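Local coordinates for putative transcriptional regulator (TetR/AcrR family) (Acinetobacter sp., PDB 3KNW), which probably binds DNA through an N-terminal helix-turn-helix as a TetR/AcrR-family transcriptional regulator and probably pairs with a second copy through its C-terminal region, at the interface of chains A and B. Numbering follows the deposited sequence. Chains: chain A/B, Putative transcriptional regulator (TetR/AcrR family).

Contact 1: the interface of chains A and B. Residues chain A 168, 172, 195, 199; chain B 164, 168, 171-172.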
loop_
_atom_site.group_PDB
_atom_site.type_symbol
_atom_site.label_atom_id
_atom_site.label_comp_id
_atom_site.label_asym_id
_atom_site.label_seq_id
_atom_site.Cartn_x
_atom_site.Cartn_y
_atom_site.Cartn_z
ATOM N N VAL A 168 3.945 -9.045 -10.157
ATOM C CA VAL A 168 4.819 -7.975 -10.256
ATOM C C VAL A 168 4.062 -6.707 -10.621
ATOM O O VAL A 168 4.154 -5.669 -9.946
ATOM C CB VAL A 168 5.821 -8.211 -11.342
ATOM C CG1 VAL A 168 6.537 -6.858 -11.591
ATOM C CG2 VAL A 168 6.751 -9.318 -10.922
HETATM N N MSE A 172 3.500 -3.563 -8.008
HETATM C CA MSE A 172 4.056 -2.252 -8.357
HETATM C C MSE A 172 3.017 -1.214 -8.448
HETATM O O MSE A 172 3.235 -0.099 -7.974
HETATM C CB MSE A 172 4.828 -2.309 -9.659
HETATM C CG MSE A 172 5.324 -0.943 -10.213
HETATM SE SE MSE A 172 6.269 -1.312 -11.874
HETATM C CE MSE A 172 4.805 -1.501 -13.047
ATOM N N SER A 195 6.879 2.030 -17.040
ATOM C CA SER A 195 7.551 0.794 -16.741
ATOM C C SER A 195 6.843 -0.498 -17.166
ATOM O O SER A 195 7.517 -1.433 -17.597
ATOM C CB SER A 195 7.883 0.770 -15.250
ATOM O OG SER A 195 9.138 1.429 -15.105
HETATM N N MSE A 199 8.322 -3.951 -19.362
HETATM C CA MSE A 199 8.096 -5.302 -18.886
HETATM C C MSE A 199 7.308 -6.170 -19.895
HETATM O O MSE A 199 7.545 -7.348 -19.983
HETATM C CB MSE A 199 7.353 -5.268 -17.555
HETATM C CG MSE A 199 8.139 -4.591 -16.468
HETATM SE SE MSE A 199 7.239 -4.613 -14.785
HETATM C CE MSE A 199 8.656 -3.805 -13.805
ATOM N N VAL B 164 14.937 4.609 -12.465
ATOM C CA VAL B 164 13.730 3.877 -12.834
ATOM C C VAL B 164 13.694 2.571 -12.107
ATOM O O VAL B 164 12.688 2.233 -11.521
ATOM C CB VAL B 164 13.621 3.562 -14.353
ATOM C CG1 VAL B 164 12.418 2.649 -14.605
ATOM C CG2 VAL B 164 13.496 4.849 -15.172
ATOM N N VAL B 168 10.744 1.034 -9.489
ATOM C CA VAL B 168 10.060 -0.217 -9.658
ATOM C C VAL B 168 10.288 -1.180 -8.454
ATOM O O VAL B 168 9.333 -1.781 -7.916
ATOM C CB VAL B 168 10.543 -0.962 -10.881
ATOM C CG1 VAL B 168 10.047 -2.409 -10.829
ATOM C CG2 VAL B 168 10.119 -0.227 -12.179
ATOM N N GLN B 171 8.407 0.283 -5.304
ATOM C CA GLN B 171 7.012 0.174 -5.395
ATOM C C GLN B 171 6.577 -1.278 -5.278
ATOM O O GLN B 171 5.574 -1.556 -4.614
ATOM C CB GLN B 171 6.490 0.771 -6.706
ATOM C CG GLN B 171 6.533 2.306 -6.774
ATOM C CD GLN B 171 6.257 2.821 -8.179
ATOM O OE1 GLN B 171 5.918 2.073 -9.073
ATOM N NE2 GLN B 171 6.398 4.091 -8.361
HETATM N N MSE B 172 7.310 -2.194 -5.920
HETATM C CA MSE B 172 6.963 -3.639 -5.879
HETATM C C MSE B 172 6.930 -4.092 -4.442
HETATM O O MSE B 172 5.955 -4.736 -3.989
HETATM C CB MSE B 172 7.972 -4.483 -6.680
HETATM C CG MSE B 172 7.557 -5.949 -6.902
HETATM SE SE MSE B 172 8.641 -6.878 -8.094
HETATM C CE MSE B 172 10.267 -6.529 -7.223
#
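B:Val168 projects from helix 162-183 of chain B into a notch lined by A:Met172, A:Ser195 and A:Met199, and its two methyl groups divide the work. CG1 points at the end of A:Met199, tip to tip, with the terminal methyl CE of the selenomethionine 3.6 Å from CG1 of the valine. CG2 turns to A:Ser195, where the hydroxyl OG lies 3.5 Å from CG2 of B:Val168. The same hydroxyl rests 3.5 Å from CG1 of B:Val164, one turn earlier on the helix, so the serine oxygen packs against methyl groups of two successive turns. The side chain of A:Met172 crosses that of B:Val168 obliquely and brings SE against both methyl branches, 4.0 Å from CG2 of the valine.

Farther along, the two 162-183 helices approach closely at their paired residues 172: CA of A:Met172 and CA of B:Met172 are 4.1 Å apart, and the two side chains diverge from this crossing, each toward residue 168 of the other chain. CG of A:Met172 stands anti to the backbone N (chi1 173°), and the chain bends only at its last torsion (chi3 80°), which folds the methyl away while SE stays against the valine methyls. B:Gln171 flanks this selenomethionine, its amide oxygen OE1 3.3 Å from CG of A:Met172. B:Met172 repeats the contact in the two-fold-related direction, also bent at chi3 (55°), with its selenium SE 4.1 Å from CG1 of A:Val168.

The backbone of helix 187-200 of chain A positions two of these first-shell groups, setting A:Ser195 and A:Met199 one turn apart, on the same side facing B:Val168. The extended chain of A:Met199 carries its methyl to the valine from that second helix. Apolar side chains thus dominate the patch, which joins helices 162-183 and 187-200 across the two-fold axis in the C-terminal helical pairing typical of TetR-family dimers and probably helps to hold the two subunits together.

Contact 2: the interface of chains A and B. Residues chain A 115-116, 118-119; chain B 115-116, 118-119.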
loop_
_atom_site.group_PDB
_atom_site.type_symbol
_atom_site.label_atom_id
_atom_site.label_comp_id
_atom_site.label_asym_id
_atom_site.label_seq_id
_atom_site.Cartn_x
_atom_site.Cartn_y
_atom_site.Cartn_z
ATOM N N VAL A 115 -5.513 -0.093 0.669
ATOM C CA VAL A 115 -4.549 0.555 1.545
ATOM C C VAL A 115 -5.174 0.775 2.901
ATOM O O VAL A 115 -4.579 0.454 3.950
ATOM C CB VAL A 115 -4.128 1.917 1.005
ATOM C CG1 VAL A 115 -3.573 2.815 2.141
ATOM C CG2 VAL A 115 -3.128 1.755 -0.147
ATOM N N LYS A 116 -6.371 1.372 2.875
ATOM C CA LYS A 116 -7.185 1.516 4.085
ATOM C C LYS A 116 -7.325 0.170 4.762
ATOM O O LYS A 116 -6.820 -0.026 5.847
ATOM C CB LYS A 116 -8.543 2.086 3.757
ATOM C CG LYS A 116 -8.561 3.619 3.528
ATOM C CD LYS A 116 -8.236 4.401 4.808
ATOM C CE LYS A 116 -8.448 5.890 4.662
ATOM N NZ LYS A 116 -8.694 6.478 6.049
ATOM N N ALA A 118 -5.899 -2.743 4.496
ATOM C CA ALA A 118 -4.594 -3.322 4.923
ATOM C C ALA A 118 -4.151 -2.667 6.236
ATOM O O ALA A 118 -3.768 -3.336 7.191
ATOM C CB ALA A 118 -3.492 -3.120 3.826
ATOM N N ALA A 119 -4.235 -1.339 6.261
ATOM C CA ALA A 119 -3.935 -0.534 7.427
ATOM C C ALA A 119 -4.608 -1.042 8.696
ATOM O O ALA A 119 -3.943 -1.208 9.733
ATOM C CB ALA A 119 -4.346 0.910 7.172
ATOM N N VAL B 115 2.239 2.335 5.050
ATOM C CA VAL B 115 0.815 2.019 4.869
ATOM C C VAL B 115 -0.093 2.829 5.773
ATOM O O VAL B 115 -1.023 3.508 5.292
ATOM C CB VAL B 115 0.519 0.504 5.064
ATOM C CG1 VAL B 115 -0.985 0.230 4.934
ATOM C CG2 VAL B 115 1.326 -0.354 4.061
ATOM N N LYS B 116 0.178 2.782 7.080
ATOM C CA LYS B 116 -0.636 3.503 8.047
ATOM C C LYS B 116 -0.576 4.997 7.825
ATOM O O LYS B 116 -1.562 5.698 8.003
ATOM C CB LYS B 116 -0.213 3.177 9.491
ATOM C CG LYS B 116 -0.487 1.722 9.897
ATOM C CD LYS B 116 -0.829 1.584 11.385
ATOM C CE LYS B 116 -1.734 0.377 11.676
ATOM N NZ LYS B 116 -3.109 0.820 12.107
ATOM N N ALA B 118 0.251 6.477 4.825
ATOM C CA ALA B 118 -0.485 6.657 3.574
ATOM C C ALA B 118 -2.010 6.547 3.841
ATOM O O ALA B 118 -2.803 7.343 3.336
ATOM C CB ALA B 118 -0.019 5.655 2.495
ATOM N N ALA B 119 -2.409 5.598 4.683
ATOM C CA ALA B 119 -3.832 5.456 5.055
ATOM C C ALA B 119 -4.444 6.657 5.790
ATOM O O ALA B 119 -5.642 6.762 5.854
ATOM C CB ALA B 119 -4.066 4.166 5.860
#
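Helix 111-119 of chain A meets helix 113-118 of chain B, together with B:Ala119 just past its end, across the two-fold axis. The alanines at the ends of these segments face each other methyl to methyl, with CB of A:Ala119 and CB of B:Ala119 3.5 Å apart. Their small side chains let the two backbones draw near.

A valine from each chain flanks this pair. CG1 of A:Val115 rests 3.9 Å from CA of B:Ala119, and CG1 of B:Val115 lies at 3.9 Å from CA of A:Ala119. In both valines the touching branch is the one anti to the backbone N (chi1 158° in chain A, 177° in chain B), which directs it over the partner's last turn; CG1 of B:Val115 also packs 3.7 Å from the carbonyl O of A:Val115.

Beside the alanine pair, the lysines reach over to backbone carbonyls at the partner's helix end. The side-chain amine NZ of A:Lys116 makes a weak hydrogen bond of 3.1 Å to O of B:Ala119, and NZ of B:Lys116 a similarly weak one of 3.2 Å to O of A:Ala119. The two lysines fold differently to do so, the second bending at chi4 as well as chi2. If charged, they would probably interact favourably with the carbonyls at the C-terminal end of the short helix. In chain A this helix follows helix 87-100 and precedes the 3-10 helix 121-123 and helix 126-153, within the C-terminal helical part of the subunit.

About 20 Å separates the C-alpha centres of contact 1 and contact 2, and they have no residue or helix in common. Both lie in the same two-fold interface, contact 1 on the late helices of the chain and contact 2 on a short mid-chain helix. Joining the subunits at two separated places probably limits how far they can rock against each other. In a TetR-family dimer the relative orientation of the subunits sets the spacing of the two DNA-binding helix-turn-helix units, so both contacts may contribute to it, although this structure alone, without DNA, does not show that.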